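Long-range contacts in histone acetyltransferase HPA2 and related acetyltransferases (Corynebacterium glutamicum ATCC 13032, PDB 2QEC), which probably acts as a GNAT-family acyltransferase, moving an acyl group, most likely acetyl, from an acyl-coenzyme A to a substrate not yet identified: residues Ala77-Pro82 against Pro124-Tyr129; Ala158-Ala163 against Glu192-Lys197. The protein carries 1 engineered substitution. One frame throughout, in Å; residues are numbered along the deposited sequence.

Interaction 1: Ala77-Pro82 against Pro124-Tyr129; sequences ALWDRP and PHWYLY
Asp80 and Tyr127 form the hydrogen-bonded pair of this antiparallel ladder. Asp80 N donates to Tyr127 O at 2.9 Å, and Tyr127 N returns the bond to Asp80 O. Two residues along, past the non-hydrogen-bonded pair Trp79-Leu128, Tyr129 N donates to Leu78 O at 2.9 Å. Beyond the strand end a water takes over. It donates to His125 O at 2.7 Å and, over a longer distance, to Arg81 O, and so joins two carbonyls that could not bond each other.

The Asp80 carboxylate lies nearly coplanar with the Tyr127 ring, 10° apart, with OD2 at the ring edge, 3.2 Å from CD2. OD2 is hydrogen-bonded to Tyr57 OH, and OD1 weakly to Gln56 NE2. Other polar ends also find partners nearby: Trp126 NE1 with Glu157, Arg81 NH1 with Asn62, and Tyr129 OH with Gln52.

Trp126 carries much of the packing. Pro82 CD sits 3.5 Å from the centroid of its five-membered ring, and Arg81 CA lies over the same face, above the six-membered ring. Leu128 CD1 makes a CH-pi contact over the face of the Trp79 indole, 3.6 Å from CE2.

Strands 73-80 and 126-133 are antiparallel neighbours in the mixed GNAT sheet, flanked by strands 61-67 and 159-163. Helix 142-154 packs against the Trp79 side, where Arg153 makes a cation-pi contact with Trp79. Helix 43-60 lies against Leu78 and Tyr129.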
ATOM      1  N   ALA A  77     -15.727   6.962 -16.406  1.00 41.18           N
ATOM      2  CA  ALA A  77     -14.947   6.535 -15.244  1.00 39.48           C
ATOM      3  C   ALA A  77     -15.685   6.856 -13.920  1.00 42.14           C
ATOM      4  O   ALA A  77     -16.267   7.953 -13.737  1.00 43.38           O
ATOM      5  CB  ALA A  77     -13.567   7.144 -15.277  1.00 41.38           C
ATOM      6  N   LEU A  78     -15.615   5.908 -12.973  1.00 41.79           N
ATOM      7  CA  LEU A  78     -16.258   6.031 -11.653  1.00 37.34           C
ATOM      8  C   LEU A  78     -15.167   6.019 -10.612  1.00 38.32           C
ATOM      9  O   LEU A  78     -14.372   5.106 -10.600  1.00 35.45           O
ATOM     10  CB  LEU A  78     -17.221   4.879 -11.405  1.00 38.55           C
ATOM     11  CG  LEU A  78     -18.349   4.742 -12.488  1.00 39.69           C
ATOM     12  CD1 LEU A  78     -19.215   3.535 -12.164  1.00 46.28           C
ATOM     13  CD2 LEU A  78     -19.264   5.903 -12.502  1.00 47.00           C
ATOM     14  N   TRP A  79     -15.147   7.082  -9.815  1.00 39.50           N
ATOM     15  CA  TRP A  79     -14.156   7.331  -8.781  1.00 40.05           C
ATOM     16  C   TRP A  79     -14.826   7.541  -7.412  1.00 39.62           C
ATOM     17  O   TRP A  79     -15.880   8.214  -7.303  1.00 39.40           O
ATOM     18  CB  TRP A  79     -13.414   8.600  -9.151  1.00 40.87           C
ATOM     19  CG  TRP A  79     -12.593   8.596 -10.421  1.00 35.76           C
ATOM     20  CD1 TRP A  79     -13.037   8.827 -11.701  1.00 38.44           C
ATOM     21  CD2 TRP A  79     -11.180   8.464 -10.506  1.00 37.30           C
ATOM     22  NE1 TRP A  79     -11.988   8.815 -12.565  1.00 39.14           N
ATOM     23  CE2 TRP A  79     -10.830   8.609 -11.855  1.00 38.20           C
ATOM     24  CE3 TRP A  79     -10.171   8.255  -9.562  1.00 39.43           C
ATOM     25  CZ2 TRP A  79      -9.522   8.492 -12.294  1.00 40.52           C
ATOM     26  CZ3 TRP A  79      -8.863   8.168  -9.989  1.00 41.51           C
ATOM     27  CH2 TRP A  79      -8.551   8.303 -11.352  1.00 38.68           C
ATOM     28  N   ASP A  80     -14.220   6.984  -6.366  1.00 41.18           N
ATOM     29  CA  ASP A  80     -14.533   7.307  -4.992  1.00 43.12           C
ATOM     30  C   ASP A  80     -13.451   8.239  -4.476  1.00 45.66           C
ATOM     31  O   ASP A  80     -12.263   8.077  -4.759  1.00 41.46           O
ATOM     32  CB  ASP A  80     -14.546   6.064  -4.079  1.00 44.83           C
ATOM     33  CG  ASP A  80     -15.682   5.124  -4.399  1.00 53.65           C
ATOM     34  OD1 ASP A  80     -16.834   5.449  -4.074  1.00 64.74           O
ATOM     35  OD2 ASP A  80     -15.430   4.050  -4.980  1.00 69.18           O
ATOM     36  N   ARG A  81     -13.895   9.212  -3.686  1.00 45.67           N
ATOM     37  CA  ARG A  81     -13.049  10.253  -3.150  1.00 45.25           C
ATOM     38  C   ARG A  81     -12.445   9.785  -1.846  1.00 41.51           C
ATOM     39  O   ARG A  81     -12.962   8.849  -1.219  1.00 43.79           O
ATOM     40  CB  ARG A  81     -13.893  11.542  -2.945  1.00 45.02           C
ATOM     41  CG  ARG A  81     -14.585  11.989  -4.226  1.00 46.64           C
ATOM     42  CD  ARG A  81     -15.644  13.095  -3.987  1.00 52.88           C
ATOM     43  NE  ARG A  81     -14.984  14.284  -3.464  1.00 57.98           N
ATOM     44  CZ  ARG A  81     -14.467  15.272  -4.198  1.00 61.81           C
ATOM     45  NH1 ARG A  81     -14.541  15.272  -5.532  1.00 53.06           N
ATOM     46  NH2 ARG A  81     -13.870  16.285  -3.573  1.00 60.81           N
ATOM     47  N   PRO A  82     -11.338  10.400  -1.435  1.00 40.91           N
ATOM     48  CA  PRO A  82     -10.825  10.013  -0.136  1.00 42.70           C
ATOM     49  C   PRO A  82     -11.785  10.224   1.058  1.00 49.04           C
ATOM     50  O   PRO A  82     -12.560  11.182   1.085  1.00 45.96           O
ATOM     51  CB  PRO A  82      -9.551  10.874   0.040  1.00 43.54           C
ATOM     52  CG  PRO A  82      -9.202  11.366  -1.244  1.00 41.46           C
ATOM     53  CD  PRO A  82     -10.487  11.419  -2.081  1.00 41.59           C
ATOM     54  N   PRO A 124      -5.777   7.481   3.348  1.00 41.86           N
ATOM     55  CA  PRO A 124      -6.726   8.150   2.434  1.00 41.36           C
ATOM     56  C   PRO A 124      -6.291   8.063   0.999  1.00 37.11           C
ATOM     57  O   PRO A 124      -5.093   8.184   0.685  1.00 37.58           O
ATOM     58  CB  PRO A 124      -6.730   9.609   2.919  1.00 45.20           C
ATOM     59  CG  PRO A 124      -6.167   9.548   4.331  1.00 46.72           C
ATOM     60  CD  PRO A 124      -5.210   8.406   4.350  1.00 46.23           C
ATOM     61  N   HIS A 125      -7.249   7.795   0.113  1.00 37.76           N
ATOM     62  CA  HIS A 125      -6.934   7.664  -1.270  1.00 38.23           C
ATOM     63  C   HIS A 125      -8.165   7.827  -2.114  1.00 36.98           C
ATOM     64  O   HIS A 125      -9.280   7.539  -1.659  1.00 38.29           O
ATOM     65  CB  HIS A 125      -6.327   6.269  -1.573  1.00 38.69           C
ATOM     66  CG  HIS A 125      -7.229   5.116  -1.231  1.00 36.31           C
ATOM     67  ND1 HIS A 125      -7.264   4.572   0.036  1.00 36.67           N
ATOM     68  CD2 HIS A 125      -8.105   4.394  -1.978  1.00 36.80           C
ATOM     69  CE1 HIS A 125      -8.143   3.580   0.056  1.00 39.48           C
ATOM     70  NE2 HIS A 125      -8.658   3.441  -1.156  1.00 38.00           N
ATOM     71  N   TRP A 126      -7.953   8.208  -3.374  1.00 38.16           N
ATOM     72  CA  TRP A 126      -8.980   8.058  -4.411  1.00 37.08           C
ATOM     73  C   TRP A 126      -9.037   6.599  -4.873  1.00 40.67           C
ATOM     74  O   TRP A 126      -8.051   5.908  -4.819  1.00 41.22           O
ATOM     75  CB  TRP A 126      -8.659   8.914  -5.628  1.00 41.98           C
ATOM     76  CG  TRP A 126      -8.738  10.380  -5.377  1.00 39.13           C
ATOM     77  CD1 TRP A 126      -7.836  11.161  -4.689  1.00 39.49           C
ATOM     78  CD2 TRP A 126      -9.800  11.222  -5.744  1.00 33.20           C
ATOM     79  NE1 TRP A 126      -8.281  12.462  -4.644  1.00 40.82           N
ATOM     80  CE2 TRP A 126      -9.480  12.522  -5.316  1.00 35.14           C
ATOM     81  CE3 TRP A 126     -11.006  11.014  -6.483  1.00 38.42           C
ATOM     82  CZ2 TRP A 126     -10.315  13.604  -5.563  1.00 41.49           C
ATOM     83  CZ3 TRP A 126     -11.821  12.083  -6.703  1.00 41.74           C
ATOM     84  CH2 TRP A 126     -11.471  13.362  -6.263  1.00 38.77           C
ATOM     85  N   TYR A 127     -10.203   6.131  -5.310  1.00 37.74           N
ATOM     86  CA  TYR A 127     -10.323   4.787  -5.882  1.00 35.24           C
ATOM     87  C   TYR A 127     -10.905   4.919  -7.258  1.00 39.17           C
ATOM     88  O   TYR A 127     -11.976   5.433  -7.361  1.00 36.72           O
ATOM     89  CB  TYR A 127     -11.270   3.939  -5.031  1.00 35.08           C
ATOM     90  CG  TYR A 127     -11.662   2.554  -5.532  1.00 31.46           C
ATOM     91  CD1 TYR A 127     -10.755   1.725  -6.177  1.00 40.73           C
ATOM     92  CD2 TYR A 127     -12.961   2.072  -5.342  1.00 41.71           C
ATOM     93  CE1 TYR A 127     -11.110   0.486  -6.618  1.00 38.14           C
ATOM     94  CE2 TYR A 127     -13.315   0.831  -5.770  1.00 37.08           C
ATOM     95  CZ  TYR A 127     -12.388   0.034  -6.390  1.00 36.25           C
ATOM     96  OH  TYR A 127     -12.746  -1.204  -6.840  1.00 40.01           O
ATOM     97  N   LEU A 128     -10.199   4.414  -8.259  1.00 40.29           N
ATOM     98  CA  LEU A 128     -10.737   4.253  -9.597  1.00 40.13           C
ATOM     99  C   LEU A 128     -11.393   2.898  -9.678  1.00 38.74           C
ATOM    100  O   LEU A 128     -10.692   1.880  -9.758  1.00 39.64           O
ATOM    101  CB  LEU A 128      -9.626   4.387 -10.631  1.00 41.02           C
ATOM    102  CG  LEU A 128     -10.114   4.140 -12.065  1.00 41.69           C
ATOM    103  CD1 LEU A 128     -11.283   5.059 -12.400  1.00 42.87           C
ATOM    104  CD2 LEU A 128      -8.948   4.299 -13.009  1.00 42.31           C
ATOM    105  N   TYR A 129     -12.730   2.903  -9.645  1.00 37.04           N
ATOM    106  CA  TYR A 129     -13.571   1.707  -9.586  1.00 37.69           C
ATOM    107  C   TYR A 129     -13.646   1.070 -10.940  1.00 42.42           C
ATOM    108  O   TYR A 129     -13.377  -0.142 -11.111  1.00 36.47           O
ATOM    109  CB  TYR A 129     -14.960   2.025  -9.017  1.00 40.14           C
ATOM    110  CG  TYR A 129     -16.046   0.989  -9.267  1.00 42.65           C
ATOM    111  CD1 TYR A 129     -15.878  -0.356  -8.921  1.00 46.70           C
ATOM    112  CD2 TYR A 129     -17.245   1.340  -9.854  1.00 41.19           C
ATOM    113  CE1 TYR A 129     -16.907  -1.310  -9.176  1.00 38.61           C
ATOM    114  CE2 TYR A 129     -18.233   0.404 -10.091  1.00 39.59           C
ATOM    115  CZ  TYR A 129     -18.044  -0.923  -9.750  1.00 42.23           C
ATOM    116  OH  TYR A 129     -19.064  -1.833  -9.994  1.00 43.38           O
TER
HETATM  117  O   HOH W   1     -11.533   6.092  -1.962  1.00 47.57           O

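Interaction 2: Ala158-Ala163 against Glu192-Lys197; sequences AIYLEA and ELAMWK. With EDO (1,2-ethanediol), chain F.
Ile159 and Lys197 exchange two backbone hydrogen bonds, with Lys197 N to Ile159 O at 2.8 Å. Leu161 with Met195 (selenomethionine) and Ala163 with Leu193 do the same, making six bonds in an antiparallel strand pair of the mixed GNAT sheet. Ala163 N reaches Leu193 O from above the carbonyl plane, 42° out of it.

Tyr160 OH donates to Glu162 OE2 in a very short bond of 2.5 Å, in the plane of the phenol ring. The other oxygen, Glu162 OE1, lies 3.3 Å from Glu192 OE1, a meeting of two acceptors. A water donates to Glu162 O and, weakly, to Glu192 OE2. At the far end Lys197 NZ donates to O2 of a 1,2-ethanediol at 2.9 Å, probably from the crystallisation liquor; its approach to O1 is too short to trust.

Packing follows on both faces. Ala158 CB sits over the Trp196 ring, offset toward the rim and 3.5 Å from CZ2. Tyr160 CE1 meets Ala194 CB. On the other face Leu161 and Met195 lie side by side, with Leu161 CD1 3.9 Å from Met195 CB. Helix 166-174 covers this face through Tyr172.

Trp196 NE1 bonds to Pro179 O of the second subunit and its side chain packs on Leu180 there, so strand 192-197 joins the subunit contact. The close carboxylates may raise the pair's proton affinity, though the Tyr160 bond would favour a charged Glu162, and a weak, long ion pair with Arg33 may ease the charge on Glu192.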
ATOM      1  N   ALA A 158      -3.262  10.326  -3.094  1.00 40.17           N
ATOM      2  CA  ALA A 158      -3.059   8.941  -3.516  1.00 37.84           C
ATOM      3  C   ALA A 158      -4.256   8.378  -4.303  1.00 40.75           C
ATOM      4  O   ALA A 158      -5.387   8.805  -4.138  1.00 40.50           O
ATOM      5  CB  ALA A 158      -2.798   8.095  -2.302  1.00 40.72           C
ATOM      6  N   ILE A 159      -3.968   7.393  -5.142  1.00 40.91           N
ATOM      7  CA  ILE A 159      -4.971   6.672  -5.891  1.00 39.10           C
ATOM      8  C   ILE A 159      -4.698   5.150  -5.768  1.00 41.24           C
ATOM      9  O   ILE A 159      -3.576   4.708  -5.949  1.00 39.27           O
ATOM     10  CB  ILE A 159      -4.933   7.053  -7.363  1.00 37.83           C
ATOM     11  CG1 ILE A 159      -4.904   8.579  -7.529  1.00 40.17           C
ATOM     12  CG2 ILE A 159      -6.164   6.445  -8.086  1.00 39.58           C
ATOM     13  CD1 ILE A 159      -4.902   9.063  -9.023  1.00 39.37           C
ATOM     14  N   TYR A 160      -5.759   4.385  -5.496  1.00 37.56           N
ATOM     15  CA  TYR A 160      -5.789   2.910  -5.569  1.00 38.22           C
ATOM     16  C   TYR A 160      -6.619   2.438  -6.780  1.00 40.68           C
ATOM     17  O   TYR A 160      -7.618   3.046  -7.116  1.00 38.27           O
ATOM     18  CB  TYR A 160      -6.393   2.370  -4.243  1.00 40.03           C
ATOM     19  CG  TYR A 160      -6.565   0.862  -4.145  1.00 37.96           C
ATOM     20  CD1 TYR A 160      -5.523   0.050  -3.817  1.00 37.10           C
ATOM     21  CD2 TYR A 160      -7.790   0.260  -4.450  1.00 37.03           C
ATOM     22  CE1 TYR A 160      -5.676  -1.356  -3.746  1.00 34.24           C
ATOM     23  CE2 TYR A 160      -7.953  -1.130  -4.399  1.00 37.70           C
ATOM     24  CZ  TYR A 160      -6.869  -1.930  -4.011  1.00 38.30           C
ATOM     25  OH  TYR A 160      -6.991  -3.305  -3.938  1.00 36.96           O
ATOM     26  N   LEU A 161      -6.164   1.383  -7.450  1.00 39.58           N
ATOM     27  CA  LEU A 161      -6.930   0.673  -8.417  1.00 40.29           C
ATOM     28  C   LEU A 161      -6.503  -0.799  -8.437  1.00 38.93           C
ATOM     29  O   LEU A 161      -5.521  -1.206  -7.830  1.00 36.76           O
ATOM     30  CB  LEU A 161      -6.801   1.316  -9.821  1.00 40.41           C
ATOM     31  CG  LEU A 161      -5.393   1.442 -10.432  1.00 38.18           C
ATOM     32  CD1 LEU A 161      -4.888   0.108 -11.003  1.00 41.76           C
ATOM     33  CD2 LEU A 161      -5.401   2.464 -11.517  1.00 39.62           C
ATOM     34  N   GLU A 162      -7.280  -1.613  -9.134  1.00 35.52           N
ATOM     35  CA  GLU A 162      -6.992  -3.033  -9.317  1.00 34.92           C
ATOM     36  C   GLU A 162      -6.950  -3.325 -10.779  1.00 41.94           C
ATOM     37  O   GLU A 162      -7.985  -3.245 -11.437  1.00 39.43           O
ATOM     38  CB  GLU A 162      -8.071  -3.833  -8.623  1.00 34.90           C
ATOM     39  CG  GLU A 162      -7.874  -3.780  -7.097  1.00 39.09           C
ATOM     40  CD  GLU A 162      -9.119  -4.129  -6.290  1.00 49.69           C
ATOM     41  OE1 GLU A 162     -10.142  -4.430  -6.909  1.00 50.79           O
ATOM     42  OE2 GLU A 162      -9.051  -4.150  -5.030  1.00 47.02           O
ATOM     43  N   ALA A 163      -5.765  -3.610 -11.315  1.00 43.21           N
ATOM     44  CA  ALA A 163      -5.615  -3.779 -12.774  1.00 43.45           C
ATOM     45  C   ALA A 163      -5.936  -5.220 -13.170  1.00 44.00           C
ATOM     46  O   ALA A 163      -5.524  -6.171 -12.506  1.00 44.45           O
ATOM     47  CB  ALA A 163      -4.201  -3.376 -13.222  1.00 43.22           C
ATOM     48  N   GLU A 192      -6.344  -9.957  -9.907  1.00 44.39           N
ATOM     49  CA  GLU A 192      -6.148  -8.532 -10.186  1.00 42.18           C
ATOM     50  C   GLU A 192      -4.904  -8.034  -9.479  1.00 38.53           C
ATOM     51  O   GLU A 192      -4.594  -8.475  -8.385  1.00 39.15           O
ATOM     52  CB  GLU A 192      -7.352  -7.733  -9.757  1.00 42.80           C
ATOM     53  CG  GLU A 192      -8.625  -8.206 -10.480  1.00 46.64           C
ATOM     54  CD  GLU A 192      -9.815  -7.302 -10.250  1.00 62.29           C
ATOM     55  OE1 GLU A 192     -10.044  -6.923  -9.087  1.00 70.49           O
ATOM     56  OE2 GLU A 192     -10.547  -7.008 -11.223  1.00 78.23           O
ATOM     57  N   LEU A 193      -4.184  -7.131 -10.135  1.00 38.88           N
ATOM     58  CA  LEU A 193      -2.984  -6.529  -9.558  1.00 40.66           C
ATOM     59  C   LEU A 193      -3.375  -5.179  -8.925  1.00 39.08           C
ATOM     60  O   LEU A 193      -3.661  -4.218  -9.618  1.00 37.52           O
ATOM     61  CB  LEU A 193      -1.913  -6.315 -10.633  1.00 40.04           C
ATOM     62  CG  LEU A 193      -0.586  -5.714 -10.086  1.00 41.78           C
ATOM     63  CD1 LEU A 193      -0.017  -6.512  -8.971  1.00 44.46           C
ATOM     64  CD2 LEU A 193       0.444  -5.530 -11.152  1.00 44.82           C
ATOM     65  N   ALA A 194      -3.426  -5.143  -7.594  1.00 37.26           N
ATOM     66  CA  ALA A 194      -3.647  -3.910  -6.847  1.00 33.04           C
ATOM     67  C   ALA A 194      -2.475  -2.998  -7.093  1.00 37.34           C
ATOM     68  O   ALA A 194      -1.315  -3.441  -7.011  1.00 38.18           O
ATOM     69  CB  ALA A 194      -3.709  -4.234  -5.332  1.00 35.85           C
HETATM   70  N   MSE A 195      -2.748  -1.713  -7.302  1.00 38.23           N
HETATM   71  CA  MSE A 195      -1.702  -0.719  -7.531  1.00 39.02           C
HETATM   72  C   MSE A 195      -2.009   0.575  -6.778  1.00 39.37           C
HETATM   73  O   MSE A 195      -3.138   0.831  -6.417  1.00 37.65           O
HETATM   74  CB  MSE A 195      -1.584  -0.413  -9.033  1.00 36.16           C
HETATM   75  CG  MSE A 195      -1.443  -1.656  -9.886  1.00 42.23           C
HETATM   76 SE   MSE A 195      -0.985  -1.320 -11.705  0.75 43.69          SE
HETATM   77  CE  MSE A 195       0.738  -1.237 -11.313  1.00 35.06           C
ATOM     78  N   TRP A 196      -0.958   1.377  -6.573  1.00 40.23           N
ATOM     79  CA  TRP A 196      -0.996   2.581  -5.787  1.00 39.12           C
ATOM     80  C   TRP A 196      -0.237   3.681  -6.489  1.00 42.69           C
ATOM     81  O   TRP A 196       0.983   3.541  -6.706  1.00 39.43           O
ATOM     82  CB  TRP A 196      -0.270   2.276  -4.475  1.00 38.97           C
ATOM     83  CG  TRP A 196      -0.259   3.321  -3.384  1.00 40.35           C
ATOM     84  CD1 TRP A 196       0.815   4.026  -2.945  1.00 42.51           C
ATOM     85  CD2 TRP A 196      -1.353   3.693  -2.547  1.00 41.96           C
ATOM     86  NE1 TRP A 196       0.457   4.832  -1.894  1.00 41.37           N
ATOM     87  CE2 TRP A 196      -0.870   4.650  -1.628  1.00 37.27           C
ATOM     88  CE3 TRP A 196      -2.697   3.316  -2.485  1.00 38.48           C
ATOM     89  CZ2 TRP A 196      -1.684   5.225  -0.658  1.00 41.07           C
ATOM     90  CZ3 TRP A 196      -3.513   3.900  -1.522  1.00 40.31           C
ATOM     91  CH2 TRP A 196      -3.005   4.833  -0.618  1.00 41.78           C
ATOM     92  N   LYS A 197      -0.902   4.803  -6.737  1.00 42.70           N
ATOM     93  CA  LYS A 197      -0.190   6.043  -7.078  1.00 43.44           C
ATOM     94  C   LYS A 197       0.007   6.839  -5.791  1.00 42.61           C
ATOM     95  O   LYS A 197      -0.960   7.253  -5.152  1.00 43.17           O
ATOM     96  CB  LYS A 197      -0.929   6.853  -8.135  1.00 40.97           C
ATOM     97  CG  LYS A 197      -0.217   8.144  -8.474  1.00 44.53           C
ATOM     98  CD  LYS A 197      -0.635   8.719  -9.781  1.00 50.46           C
ATOM     99  CE  LYS A 197       0.196   9.941 -10.177  1.00 52.79           C
ATOM    100  NZ  LYS A 197       0.401  10.973  -9.091  1.00 43.06           N
TER
HETATM  101  C1  EDO F 208      -2.624  11.617  -7.701  1.00 57.21           C
HETATM  102  O1  EDO F 208      -1.584  10.650  -7.787  1.00 65.07           O
HETATM  103  C2  EDO F 208      -2.814  12.471  -8.953  1.00 54.64           C
HETATM  104  O2  EDO F 208      -1.611  12.949  -9.543  1.00 62.08           O
HETATM  105  O   HOH W   2     -10.501  -3.689 -11.704  1.00 42.81           O

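Both interactions belong to one mixed seven-stranded sheet, and their centres lie 10 Å apart. Interaction 1 joins strands 73-80 and 126-133. Interaction 2 joins strands 159-163 and 192-197. The inner strands 126-133 and 159-163 are parallel neighbours, so the four strands run side by side. Trp126 N and O probably hydrogen-bond to Ala158 O and Tyr160 N, and His125 packs on Tyr160. Along the chain interaction 1 closes before interaction 2 opens. Helix 142-154 connects the two inner strands and packs on residues of both contacts. Together they build the central part of the GNAT sheet, and interaction 2 carries it on toward the second subunit.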